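Local atomic coordinates of TatD-related deoxyribonuclease (Thermotoga maritima, PDB entry 1J6O), a protein that probably acts as a metal-dependent deoxyribonuclease, cleaving ester bonds in DNA. Residues Cys69-His74 / Glu96-Ile101; Thr104-Phe109 / Ser145-Ile150; Leu136-Arg141 / Gly161-Phe166; Tyr208-Thr213 / Glu257-Ile262. One frame throughout, in Å; residues are numbered along the deposited sequence.

All four interactions reach one parallel eight-stranded sheet, consistent with a TIM barrel. Interaction 1 pairs strands 67-71 and 98-107; interaction 2 sets the far end of 98-107 against helix 144-153; interaction 3 pairs 136-141 with 161-163; interaction 4 places helix 248-264 against strand 209-211. Along the chain interaction 1 closes first, the segments of interactions 2 and 3 alternate, and interaction 4 comes last. Centres of interactions 2 and 3 are about 10 Å apart, those of 3 and 4 about 12 Å, those of 2 and 4 about 21 Å. Interaction 3 holds two predicted metal ligands, and Glu212 of interaction 4 hydrogen-bonds to one of them, His164, so the predicted site draws on distant parts of the chain.

Interaction 1 of 4, residues Cys69-His74 / Glu96-Ile101; sequences CSVGVH and EKVVAI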
loop_
_atom_site.group_PDB
_atom_site.type_symbol
_atom_site.label_atom_id
_atom_site.label_comp_id
_atom_site.label_asym_id
_atom_site.label_seq_id
_atom_site.Cartn_x
_atom_site.Cartn_y
_atom_site.Cartn_z
ATOM N N CYS A 69 -3.926 5.827 -8.724
ATOM C CA CYS A 69 -2.481 5.892 -8.585
ATOM C C CYS A 69 -1.864 6.546 -7.339
ATOM O O CYS A 69 -2.474 7.418 -6.731
ATOM C CB CYS A 69 -2.008 6.678 -9.832
ATOM S SG CYS A 69 -0.252 6.935 -10.118
ATOM N N SER A 70 -0.669 6.081 -6.956
ATOM C CA SER A 70 0.052 6.645 -5.815
ATOM C C SER A 70 1.399 6.960 -6.450
ATOM O O SER A 70 1.968 6.101 -7.151
ATOM C CB SER A 70 0.273 5.648 -4.676
ATOM O OG SER A 70 0.896 6.308 -3.582
ATOM N N VAL A 71 1.922 8.163 -6.220
ATOM C CA VAL A 71 3.216 8.530 -6.798
ATOM C C VAL A 71 4.190 8.824 -5.672
ATOM O O VAL A 71 3.814 9.399 -4.633
ATOM C CB VAL A 71 3.116 9.769 -7.733
ATOM C CG1 VAL A 71 2.157 9.461 -8.889
ATOM C CG2 VAL A 71 2.631 11.024 -6.960
ATOM N N GLY A 72 5.437 8.417 -5.878
ATOM C CA GLY A 72 6.449 8.639 -4.858
ATOM C C GLY A 72 7.784 8.011 -5.204
ATOM O O GLY A 72 7.990 7.463 -6.302
ATOM N N VAL A 73 8.693 8.115 -4.245
ATOM C CA VAL A 73 10.025 7.585 -4.382
ATOM C C VAL A 73 10.305 6.701 -3.189
ATOM O O VAL A 73 10.315 7.153 -2.029
ATOM C CB VAL A 73 11.070 8.736 -4.440
ATOM C CG1 VAL A 73 12.466 8.159 -4.597
ATOM C CG2 VAL A 73 10.765 9.650 -5.618
ATOM N N HIS A 74 10.574 5.448 -3.505
ATOM C CA HIS A 74 10.871 4.387 -2.542
ATOM C C HIS A 74 12.202 4.689 -1.835
ATOM O O HIS A 74 13.088 5.307 -2.405
ATOM C CB HIS A 74 10.928 3.073 -3.348
ATOM C CG HIS A 74 11.051 1.818 -2.530
ATOM N ND1 HIS A 74 12.213 1.457 -1.877
ATOM C CD2 HIS A 74 10.176 0.797 -2.331
ATOM C CE1 HIS A 74 12.048 0.273 -1.309
ATOM N NE2 HIS A 74 10.821 -0.150 -1.572
ATOM N N GLU A 96 -6.357 13.784 -11.339
ATOM C CA GLU A 96 -7.335 13.256 -10.378
ATOM C C GLU A 96 -7.165 11.765 -10.064
ATOM O O GLU A 96 -7.662 11.281 -9.049
ATOM C CB GLU A 96 -8.764 13.490 -10.874
ATOM C CG GLU A 96 -9.037 12.928 -12.258
ATOM N N LYS A 97 -6.466 11.049 -10.934
ATOM C CA LYS A 97 -6.254 9.620 -10.719
ATOM C C LYS A 97 -5.275 9.367 -9.565
ATOM O O LYS A 97 -5.210 8.246 -9.049
ATOM C CB LYS A 97 -5.718 8.983 -12.002
ATOM C CG LYS A 97 -6.785 8.650 -13.020
ATOM C CD LYS A 97 -7.578 7.451 -12.534
ATOM C CE LYS A 97 -8.350 6.815 -13.682
ATOM N NZ LYS A 97 -8.754 5.447 -13.330
ATOM N N VAL A 98 -4.507 10.394 -9.181
ATOM C CA VAL A 98 -3.536 10.250 -8.074
ATOM C C VAL A 98 -4.282 10.426 -6.750
ATOM O O VAL A 98 -4.827 11.512 -6.449
ATOM C CB VAL A 98 -2.399 11.260 -8.196
ATOM C CG1 VAL A 98 -1.495 11.181 -6.960
ATOM C CG2 VAL A 98 -1.576 10.942 -9.443
ATOM N N VAL A 99 -4.283 9.365 -5.946
ATOM C CA VAL A 99 -4.986 9.386 -4.670
ATOM C C VAL A 99 -4.106 9.253 -3.442
ATOM O O VAL A 99 -4.596 9.204 -2.314
ATOM C CB VAL A 99 -6.024 8.223 -4.639
ATOM C CG1 VAL A 99 -7.036 8.381 -5.787
ATOM C CG2 VAL A 99 -5.300 6.877 -4.839
ATOM N N ALA A 100 -2.797 9.210 -3.647
ATOM C CA ALA A 100 -1.923 9.066 -2.510
ATOM C C ALA A 100 -0.500 9.367 -2.924
ATOM O O ALA A 100 -0.214 9.483 -4.110
ATOM C CB ALA A 100 -1.991 7.606 -1.985
ATOM N N ILE A 101 0.349 9.532 -1.920
ATOM C CA ILE A 101 1.767 9.806 -2.099
ATOM C C ILE A 101 2.457 8.582 -1.501
ATOM O O ILE A 101 2.213 8.214 -0.336
ATOM C CB ILE A 101 2.261 11.084 -1.329
ATOM C CG1 ILE A 101 1.672 12.351 -1.950
ATOM C CG2 ILE A 101 3.819 11.173 -1.423
ATOM C CD1 ILE A 101 2.068 12.595 -3.398
#
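Cys69-Val71 and Val98-Ile101 are neighbouring parallel strands of a beta-alpha-beta crossover whose connection carries helix 85-92. Backbone hydrogen bonds join them, from Cys69 N to Lys97 O and from Val99 N to Cys69 O, each 2.8 Å long. A third, from Val71 N to Ala100 O, is longer at 3.3 Å. Cys69 pairs with Val98 but Val71 with Ile101, so two steps on one strand match three on the other; Val99 CG2 sits 3.4 Å from Cys69 O. The axes of segments 69-71 and 98-101 cross at 37°.

Val71, Val98 and Ile101 share one face. Val71 spreads its two methyls over both partners: CG1 meets Val98 CG2 at 4.1 Å, the two side chains crossing at about a right angle, while CG2 reaches Ile101 CD1 at 3.9 Å. Val71 CG2 takes the crowded position between its own backbone N and carbonyl carbon, and this aims it at the isoleucine tip. Helices 85-92 and 115-132 pack over this face through Leu89, Phe92 and Leu128, while Cys69 lies against Leu58 of helix 51-61.

Ser70 and Ala100 point to the other face. Ser70 OG stands anti to its backbone N (chi1 -176°) and lies 3.5 Å from Ala100 CB, with its hydrogen bond made to Gly102 O. Ser70 OG is thus buried but satisfied, and the side chain lies about 6 Å from that of Glu103, a predicted metal ligand. Parallel neighbouring strands joined through a helix, with Val71, Val98 and Ile101 turned to the helices, form the beta-alpha-beta unit from which a TIM barrel is built.

Interaction 2 of 4, residues Thr104-Phe109 / Ser145-Ile150; sequences TGLDFF and SEAYEI
Leu106 holds CG anti to its carbonyl carbon (chi1 -54°) and extends CD1 onward toward Ala147, whereas Glu146 bends at chi2 (89°), which swings its CD to the rim of the Phe108 ring. Leu106 CD1 does nearly all the apolar work. It touches the helix backbone at Ala147 N, 3.7 Å away, and meets Glu146 CB at 3.8 Å; around these lie Ala147 CB at 4.1 Å and Ile150 CD1 at 4.2 Å, a methyl set among residues from successive turns of one helix face.

Phe108 is met at its edge, not over a face. Its CE2 approaches Glu146 CG to 3.7 Å, and Glu146 OE2 lies in the plane of the ring, 3.9 Å from CD2. The carboxylate is turned 89° from the ring, and an anionic oxygen at the hydrogen-bearing rim would be expected to be mildly favourable. The contact lies on the outside of the barrel, where helix 144-153 reaches beyond strand 136-141, which it follows in the chain, to the end of strand 98-107; segment 145-150 of this helix runs roughly antiparallel to segment 104-107. Ala147 also rests on Ile140 of strand 136-141, and Ile150 on Ile126 of helix 115-132.

An alanine at Glu146 would keep CB on Leu106 but would probably open a gap beside CE2 and CD2 of Phe108, leaving that rim without its carboxylate neighbour. At the end of the strand, Asp107 OD1 accepts from Phe109 N at 2.7 Å in an Asx turn with Phe108 at its middle, and also takes the N-H of Arg110.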
loop_
_atom_site.group_PDB
_atom_site.type_symbol
_atom_site.label_atom_id
_atom_site.label_comp_id
_atom_site.label_asym_id
_atom_site.label_seq_id
_atom_site.Cartn_x
_atom_site.Cartn_y
_atom_site.Cartn_z
ATOM N N THR A 104 6.755 5.455 -0.064
ATOM C CA THR A 104 7.760 6.280 0.613
ATOM C C THR A 104 7.957 5.696 2.007
ATOM O O THR A 104 7.056 5.068 2.558
ATOM C CB THR A 104 7.336 7.780 0.694
ATOM O OG1 THR A 104 8.390 8.538 1.310
ATOM C CG2 THR A 104 6.066 7.955 1.480
ATOM N N GLY A 105 9.147 5.857 2.572
ATOM C CA GLY A 105 9.359 5.311 3.896
ATOM C C GLY A 105 10.821 5.063 4.167
ATOM O O GLY A 105 11.682 5.786 3.654
ATOM N N LEU A 106 11.088 4.022 4.951
ATOM C CA LEU A 106 12.445 3.648 5.325
ATOM C C LEU A 106 12.652 2.148 5.242
ATOM O O LEU A 106 11.770 1.365 5.619
ATOM C CB LEU A 106 12.704 4.040 6.789
ATOM C CG LEU A 106 12.464 5.463 7.251
ATOM C CD1 LEU A 106 12.698 5.551 8.770
ATOM C CD2 LEU A 106 13.411 6.390 6.481
ATOM N N ASP A 107 13.819 1.747 4.753
ATOM C CA ASP A 107 14.157 0.331 4.648
ATOM C C ASP A 107 15.588 0.226 5.188
ATOM O O ASP A 107 16.548 0.533 4.483
ATOM C CB ASP A 107 14.109 -0.192 3.207
ATOM C CG ASP A 107 14.513 -1.668 3.120
ATOM O OD1 ASP A 107 15.185 -2.159 4.046
ATOM O OD2 ASP A 107 14.165 -2.358 2.142
ATOM N N PHE A 108 15.717 -0.161 6.453
ATOM C CA PHE A 108 17.040 -0.293 7.066
ATOM C C PHE A 108 17.509 -1.739 7.014
ATOM O O PHE A 108 18.470 -2.133 7.690
ATOM C CB PHE A 108 17.023 0.222 8.508
ATOM C CG PHE A 108 16.833 1.708 8.610
ATOM C CD1 PHE A 108 16.844 2.500 7.466
ATOM C CD2 PHE A 108 16.661 2.322 9.843
ATOM C CE1 PHE A 108 16.682 3.875 7.548
ATOM C CE2 PHE A 108 16.499 3.717 9.937
ATOM C CZ PHE A 108 16.507 4.486 8.795
ATOM N N PHE A 109 16.807 -2.544 6.227
ATOM C CA PHE A 109 17.186 -3.933 6.101
ATOM C C PHE A 109 18.133 -4.015 4.910
ATOM O O PHE A 109 19.235 -4.526 5.056
ATOM C CB PHE A 109 15.972 -4.843 5.864
ATOM C CG PHE A 109 16.345 -6.272 5.600
ATOM C CD1 PHE A 109 16.844 -7.078 6.622
ATOM C CD2 PHE A 109 16.256 -6.798 4.317
ATOM C CE1 PHE A 109 17.256 -8.393 6.365
ATOM C CE2 PHE A 109 16.664 -8.102 4.048
ATOM C CZ PHE A 109 17.164 -8.902 5.069
ATOM N N SER A 145 10.544 2.055 14.667
ATOM C CA SER A 145 10.769 3.110 15.643
ATOM C C SER A 145 11.173 4.408 14.960
ATOM O O SER A 145 10.693 5.481 15.318
ATOM C CB SER A 145 11.873 2.715 16.640
ATOM O OG SER A 145 12.190 3.816 17.498
ATOM N N GLU A 146 12.053 4.312 13.974
ATOM C CA GLU A 146 12.504 5.507 13.277
ATOM C C GLU A 146 11.406 6.170 12.454
ATOM O O GLU A 146 11.286 7.406 12.429
ATOM C CB GLU A 146 13.725 5.173 12.402
ATOM C CG GLU A 146 14.987 4.754 13.197
ATOM C CD GLU A 146 15.091 3.247 13.480
ATOM O OE1 GLU A 146 14.055 2.539 13.483
ATOM O OE2 GLU A 146 16.236 2.772 13.718
ATOM N N ALA A 147 10.596 5.353 11.792
ATOM C CA ALA A 147 9.518 5.896 10.984
ATOM C C ALA A 147 8.490 6.523 11.932
ATOM O O ALA A 147 7.994 7.618 11.675
ATOM C CB ALA A 147 8.887 4.789 10.147
ATOM N N TYR A 148 8.180 5.838 13.030
ATOM C CA TYR A 148 7.206 6.375 13.986
ATOM C C TYR A 148 7.618 7.778 14.439
ATOM O O TYR A 148 6.821 8.712 14.389
ATOM C CB TYR A 148 7.090 5.480 15.216
ATOM C CG TYR A 148 6.038 5.965 16.188
ATOM C CD1 TYR A 148 4.672 5.822 15.902
ATOM C CD2 TYR A 148 6.399 6.548 17.403
ATOM C CE1 TYR A 148 3.688 6.244 16.819
ATOM C CE2 TYR A 148 5.430 6.970 18.319
ATOM C CZ TYR A 148 4.081 6.816 18.023
ATOM O OH TYR A 148 3.125 7.255 18.923
ATOM N N GLU A 149 8.861 7.915 14.897
ATOM C CA GLU A 149 9.370 9.208 15.353
ATOM C C GLU A 149 9.165 10.289 14.286
ATOM O O GLU A 149 8.714 11.396 14.578
ATOM C CB GLU A 149 10.865 9.104 15.675
ATOM C CG GLU A 149 11.203 8.561 17.054
ATOM C CD GLU A 149 10.826 9.524 18.177
ATOM O OE1 GLU A 149 11.048 10.746 18.015
ATOM O OE2 GLU A 149 10.325 9.053 19.222
ATOM N N ILE A 150 9.501 9.966 13.041
ATOM C CA ILE A 150 9.349 10.926 11.956
ATOM C C ILE A 150 7.893 11.310 11.695
ATOM O O ILE A 150 7.552 12.481 11.608
ATOM C CB ILE A 150 9.953 10.359 10.661
ATOM C CG1 ILE A 150 11.478 10.273 10.812
ATOM C CG2 ILE A 150 9.582 11.233 9.475
ATOM C CD1 ILE A 150 12.189 9.664 9.589
#

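Interaction 3 of 4, residues Leu136-Arg141 / Gly161-Phe166; sequences LVVHIR and GVIHAF
His139 and His164 meet rim to rim, their ring planes 33° apart and neither ring over the other's face. His139 ND1 lies 3.4 Å from His164 NE2, a weak hydrogen bond in which either could be the donor. Both are predicted ligands of a divalent metal, and Glu103 OE2 makes a further weak bond to His164 NE2. On its other side His164 is held by ND1, bonded to Glu212 OE2, while its backbone N reaches Val138 O at 2.8 Å. The parallel pairing before it rests on backbone hydrogen bonds from Val162 N to Leu136 O and from Val138 N to Val162 O, both 2.9 Å.

Val138 and Ile163 lie side by side and point the same way, with Ile163 CD1 3.7 Å from Val138 CB. Ile140 approaches the same isoleucine at a slant, its CD1 touching Ile163 CG2 at 3.8 Å. Arg141 bends at chi2 (60°) and chi3 (25°), and its guanidinium meets Ala165 O at the edge, NH2 making a weak bond of 3.3 Å. One water bridges the two segments past the His164 N bond, accepting from Ile140 N at 2.7 Å and from Arg141 NH2, and donating to His164 O.

Backbone bonds tie strand 136-141 to strand 98-107 through Ile101, Thr104 and Leu106. The apolar face of Val138, Ile140 and Ile163 is covered by Phe176 of helix 170-179 and by Phe181 of strand 181-185.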
loop_
_atom_site.group_PDB
_atom_site.type_symbol
_atom_site.label_atom_id
_atom_site.label_comp_id
_atom_site.label_asym_id
_atom_site.label_seq_id
_atom_site.Cartn_x
_atom_site.Cartn_y
_atom_site.Cartn_z
ATOM N N LEU A 136 -0.854 8.819 2.781
ATOM C CA LEU A 136 0.450 8.270 2.488
ATOM C C LEU A 136 0.404 6.755 2.397
ATOM O O LEU A 136 -0.350 6.118 3.114
ATOM C CB LEU A 136 1.444 8.656 3.599
ATOM C CG LEU A 136 1.888 10.119 3.599
ATOM C CD1 LEU A 136 2.157 10.610 5.024
ATOM C CD2 LEU A 136 3.131 10.238 2.720
ATOM N N VAL A 137 1.202 6.203 1.479
ATOM C CA VAL A 137 1.318 4.766 1.266
ATOM C C VAL A 137 2.758 4.608 1.779
ATOM O O VAL A 137 3.708 4.916 1.071
ATOM C CB VAL A 137 1.195 4.417 -0.232
ATOM C CG1 VAL A 137 1.693 3.026 -0.500
ATOM C CG2 VAL A 137 -0.277 4.542 -0.637
ATOM N N VAL A 138 2.890 4.116 3.013
ATOM C CA VAL A 138 4.190 3.934 3.668
ATOM C C VAL A 138 4.802 2.563 3.682
ATOM O O VAL A 138 4.143 1.559 3.952
ATOM C CB VAL A 138 4.101 4.468 5.134
ATOM C CG1 VAL A 138 5.479 4.461 5.817
ATOM C CG2 VAL A 138 3.513 5.874 5.130
ATOM N N HIS A 139 6.100 2.535 3.398
ATOM C CA HIS A 139 6.868 1.298 3.363
ATOM C C HIS A 139 7.833 1.352 4.537
ATOM O O HIS A 139 8.593 2.306 4.652
ATOM C CB HIS A 139 7.660 1.252 2.049
ATOM C CG HIS A 139 8.656 0.134 1.975
ATOM N ND1 HIS A 139 8.359 -1.091 1.423
ATOM C CD2 HIS A 139 9.952 0.068 2.359
ATOM C CE1 HIS A 139 9.430 -1.866 1.461
ATOM N NE2 HIS A 139 10.412 -1.185 2.028
ATOM N N ILE A 140 7.809 0.346 5.407
ATOM C CA ILE A 140 8.730 0.337 6.558
ATOM C C ILE A 140 9.317 -1.065 6.703
ATOM O O ILE A 140 8.572 -2.048 6.810
ATOM C CB ILE A 140 8.028 0.659 7.904
ATOM C CG1 ILE A 140 7.371 2.041 7.873
ATOM C CG2 ILE A 140 9.071 0.568 9.043
ATOM C CD1 ILE A 140 6.548 2.378 9.127
ATOM N N ARG A 141 10.645 -1.168 6.679
ATOM C CA ARG A 141 11.318 -2.468 6.819
ATOM C C ARG A 141 12.384 -2.263 7.915
ATOM O O ARG A 141 13.296 -1.463 7.747
ATOM C CB ARG A 141 11.971 -2.882 5.494
ATOM C CG ARG A 141 12.482 -4.341 5.412
ATOM C CD ARG A 141 11.355 -5.372 5.611
ATOM N NE ARG A 141 10.038 -4.831 5.246
ATOM C CZ ARG A 141 8.873 -5.476 5.382
ATOM N NH1 ARG A 141 8.827 -6.716 5.877
ATOM N NH2 ARG A 141 7.738 -4.865 5.032
ATOM N N GLY A 161 -3.198 7.489 6.190
ATOM C CA GLY A 161 -2.817 6.527 5.166
ATOM C C GLY A 161 -2.706 5.085 5.621
ATOM O O GLY A 161 -3.411 4.615 6.521
ATOM N N VAL A 162 -1.775 4.379 4.996
ATOM C CA VAL A 162 -1.552 2.987 5.300
ATOM C C VAL A 162 -0.092 2.632 5.421
ATOM O O VAL A 162 0.733 3.144 4.659
ATOM C CB VAL A 162 -2.096 2.124 4.144
ATOM C CG1 VAL A 162 -2.033 0.683 4.501
ATOM C CG2 VAL A 162 -3.539 2.575 3.772
ATOM N N ILE A 163 0.224 1.749 6.364
ATOM C CA ILE A 163 1.601 1.281 6.555
ATOM C C ILE A 163 1.417 -0.031 5.795
ATOM O O ILE A 163 0.837 -1.009 6.295
ATOM C CB ILE A 163 1.940 0.986 8.018
ATOM C CG1 ILE A 163 1.729 2.255 8.854
ATOM C CG2 ILE A 163 3.388 0.490 8.116
ATOM C CD1 ILE A 163 2.521 3.472 8.338
ATOM N N HIS A 164 1.902 -0.059 4.568
ATOM C CA HIS A 164 1.750 -1.247 3.754
ATOM C C HIS A 164 2.602 -2.451 4.155
ATOM O O HIS A 164 3.672 -2.295 4.736
ATOM C CB HIS A 164 1.944 -0.817 2.293
ATOM C CG HIS A 164 3.157 -1.370 1.633
ATOM N ND1 HIS A 164 3.150 -2.562 0.939
ATOM C CD2 HIS A 164 4.415 -0.879 1.526
ATOM C CE1 HIS A 164 4.351 -2.780 0.436
ATOM N NE2 HIS A 164 5.134 -1.774 0.778
ATOM N N ALA A 165 2.101 -3.648 3.866
ATOM C CA ALA A 165 2.813 -4.901 4.195
ATOM C C ALA A 165 3.350 -4.810 5.620
ATOM O O ALA A 165 4.534 -5.107 5.880
ATOM C CB ALA A 165 3.972 -5.126 3.212
ATOM N N PHE A 166 2.474 -4.410 6.537
ATOM C CA PHE A 166 2.852 -4.267 7.946
ATOM C C PHE A 166 3.593 -5.521 8.405
ATOM O O PHE A 166 3.076 -6.634 8.295
ATOM C CB PHE A 166 1.623 -4.051 8.832
ATOM C CG PHE A 166 1.969 -3.891 10.273
ATOM C CD1 PHE A 166 2.518 -2.703 10.733
ATOM C CD2 PHE A 166 1.802 -4.943 11.162
ATOM C CE1 PHE A 166 2.899 -2.559 12.067
ATOM C CE2 PHE A 166 2.188 -4.803 12.499
ATOM C CZ PHE A 166 2.731 -3.614 12.940
HETATM O O HOH W 1 6.694 -1.902 4.334
#

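Interaction 4 of 4, residues Tyr208-Thr213 / Glu257-Ile262; sequences YIVLET and ENARRI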
loop_
_atom_site.group_PDB
_atom_site.type_symbol
_atom_site.label_atom_id
_atom_site.label_comp_id
_atom_site.label_asym_id
_atom_site.label_seq_id
_atom_site.Cartn_x
_atom_site.Cartn_y
_atom_site.Cartn_z
ATOM N N TYR A 208 -9.008 -1.731 11.430
ATOM C CA TYR A 208 -7.732 -1.121 11.066
ATOM C C TYR A 208 -6.906 -1.758 9.969
ATOM O O TYR A 208 -5.717 -1.502 9.878
ATOM C CB TYR A 208 -6.878 -1.026 12.328
ATOM C CG TYR A 208 -7.588 -0.273 13.421
ATOM C CD1 TYR A 208 -7.938 1.062 13.239
ATOM C CD2 TYR A 208 -7.976 -0.908 14.599
ATOM C CE1 TYR A 208 -8.675 1.759 14.198
ATOM C CE2 TYR A 208 -8.720 -0.212 15.578
ATOM C CZ TYR A 208 -9.061 1.116 15.356
ATOM O OH TYR A 208 -9.800 1.831 16.270
ATOM N N ILE A 209 -7.518 -2.554 9.118
ATOM C CA ILE A 209 -6.723 -3.172 8.070
ATOM C C ILE A 209 -7.292 -3.062 6.658
ATOM O O ILE A 209 -8.496 -2.924 6.472
ATOM C CB ILE A 209 -6.545 -4.674 8.342
ATOM C CG1 ILE A 209 -7.906 -5.343 8.397
ATOM C CG2 ILE A 209 -5.837 -4.913 9.698
ATOM C CD1 ILE A 209 -7.851 -6.854 8.461
ATOM N N VAL A 210 -6.400 -3.080 5.667
ATOM C CA VAL A 210 -6.821 -3.030 4.279
ATOM C C VAL A 210 -6.030 -4.175 3.656
ATOM O O VAL A 210 -5.027 -4.628 4.228
ATOM C CB VAL A 210 -6.487 -1.731 3.545
ATOM C CG1 VAL A 210 -7.457 -0.642 3.978
ATOM C CG2 VAL A 210 -5.009 -1.364 3.771
ATOM N N LEU A 211 -6.491 -4.673 2.515
ATOM C CA LEU A 211 -5.801 -5.777 1.848
ATOM C C LEU A 211 -4.854 -5.254 0.784
ATOM O O LEU A 211 -4.998 -4.120 0.297
ATOM C CB LEU A 211 -6.811 -6.664 1.127
ATOM C CG LEU A 211 -8.055 -7.114 1.884
ATOM C CD1 LEU A 211 -9.071 -7.642 0.869
ATOM C CD2 LEU A 211 -7.680 -8.199 2.905
ATOM N N GLU A 212 -3.872 -6.070 0.430
ATOM C CA GLU A 212 -2.945 -5.660 -0.599
ATOM C C GLU A 212 -2.250 -6.910 -1.117
ATOM O O GLU A 212 -2.261 -7.958 -0.455
ATOM C CB GLU A 212 -1.902 -4.700 -0.043
ATOM C CG GLU A 212 -0.801 -5.385 0.781
ATOM C CD GLU A 212 0.260 -4.395 1.206
ATOM O OE1 GLU A 212 -0.048 -3.597 2.105
ATOM O OE2 GLU A 212 1.378 -4.391 0.618
ATOM N N THR A 213 -1.700 -6.816 -2.326
ATOM C CA THR A 213 -0.988 -7.943 -2.898
ATOM C C THR A 213 0.480 -7.576 -3.054
ATOM O O THR A 213 1.346 -8.437 -2.928
ATOM C CB THR A 213 -1.433 -8.304 -4.344
ATOM O OG1 THR A 213 -1.245 -7.158 -5.198
ATOM C CG2 THR A 213 -2.876 -8.767 -4.383
ATOM N N GLU A 257 -14.509 -0.957 2.661
ATOM C CA GLU A 257 -15.014 0.323 3.171
ATOM C C GLU A 257 -13.800 1.136 3.642
ATOM O O GLU A 257 -13.688 2.340 3.400
ATOM C CB GLU A 257 -15.972 0.122 4.352
ATOM C CG GLU A 257 -16.415 1.437 4.984
ATOM C CD GLU A 257 -17.523 1.265 6.032
ATOM O OE1 GLU A 257 -18.521 0.559 5.754
ATOM O OE2 GLU A 257 -17.390 1.847 7.132
ATOM N N ASN A 258 -12.894 0.472 4.343
ATOM C CA ASN A 258 -11.698 1.159 4.827
ATOM C C ASN A 258 -10.893 1.746 3.668
ATOM O O ASN A 258 -10.419 2.890 3.724
ATOM C CB ASN A 258 -10.796 0.179 5.588
ATOM C CG ASN A 258 -11.329 -0.159 6.956
ATOM O OD1 ASN A 258 -12.237 0.510 7.462
ATOM N ND2 ASN A 258 -10.760 -1.193 7.576
ATOM N N ALA A 259 -10.708 0.945 2.625
ATOM C CA ALA A 259 -9.955 1.395 1.466
ATOM C C ALA A 259 -10.662 2.514 0.716
ATOM O O ALA A 259 -10.028 3.474 0.273
ATOM C CB ALA A 259 -9.664 0.206 0.536
ATOM N N ARG A 260 -11.984 2.418 0.611
ATOM C CA ARG A 260 -12.762 3.447 -0.082
ATOM C C ARG A 260 -12.634 4.775 0.658
ATOM O O ARG A 260 -12.434 5.842 0.060
ATOM C CB ARG A 260 -14.256 3.089 -0.095
ATOM C CG ARG A 260 -14.694 2.024 -1.088
ATOM C CD ARG A 260 -16.172 1.711 -0.839
ATOM N NE ARG A 260 -16.678 0.617 -1.663
ATOM C CZ ARG A 260 -17.842 0.008 -1.448
ATOM N NH1 ARG A 260 -18.620 0.407 -0.441
ATOM N NH2 ARG A 260 -18.208 -1.027 -2.198
ATOM N N ARG A 261 -12.775 4.711 1.968
ATOM C CA ARG A 261 -12.685 5.914 2.768
ATOM C C ARG A 261 -11.335 6.604 2.672
ATOM O O ARG A 261 -11.248 7.819 2.518
ATOM C CB ARG A 261 -12.991 5.584 4.227
ATOM C CG ARG A 261 -13.019 6.790 5.139
ATOM C CD ARG A 261 -13.170 6.383 6.607
ATOM N NE ARG A 261 -11.971 5.730 7.120
ATOM C CZ ARG A 261 -11.909 4.451 7.467
ATOM N NH1 ARG A 261 -12.987 3.671 7.358
ATOM N NH2 ARG A 261 -10.766 3.947 7.922
ATOM N N ILE A 262 -10.275 5.819 2.743
ATOM C CA ILE A 262 -8.930 6.387 2.677
ATOM C C ILE A 262 -8.518 6.983 1.346
ATOM O O ILE A 262 -8.061 8.122 1.264
ATOM C CB ILE A 262 -7.876 5.306 3.063
ATOM C CG1 ILE A 262 -8.002 4.982 4.559
ATOM C CG2 ILE A 262 -6.457 5.808 2.804
ATOM C CD1 ILE A 262 -7.145 3.809 5.011
#
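Asn258, by hydrogen bond and by CB, and Val210, by CG1, carry this contact. Asn258 ND2 donates to Ile209 O over 3.1 Å; the bond is nearly straight (171°), and the acceptor lies in the amide plane, although the donor is tilted 30° from the plane of the carbonyl. Val210 CG1 lies against the helix, 3.8 Å from Asn258 CB and close to the N and CB of Ala259.

The amide is held at both ends. Arg261 NH1, one turn on, donates to Asn258 OD1 at 3.3 Å, and ND2 has a second, weak partner in Leu206 O, so the rotation of the group is fixed. An alanine in place of Asn258 would probably leave Ile209 O without its side-chain donor and free the Arg261 guanidinium to turn.

Further out, Val210 packs on Thr16 and, by CG2, on Val162, while Ile262 reaches Leu182 and Val162. Segment 257-262 of helix 248-264 runs almost perpendicular to segment 209-211 and touches side chains of several strands, an arrangement consistent with a terminal helix laid across one end of a TIM barrel.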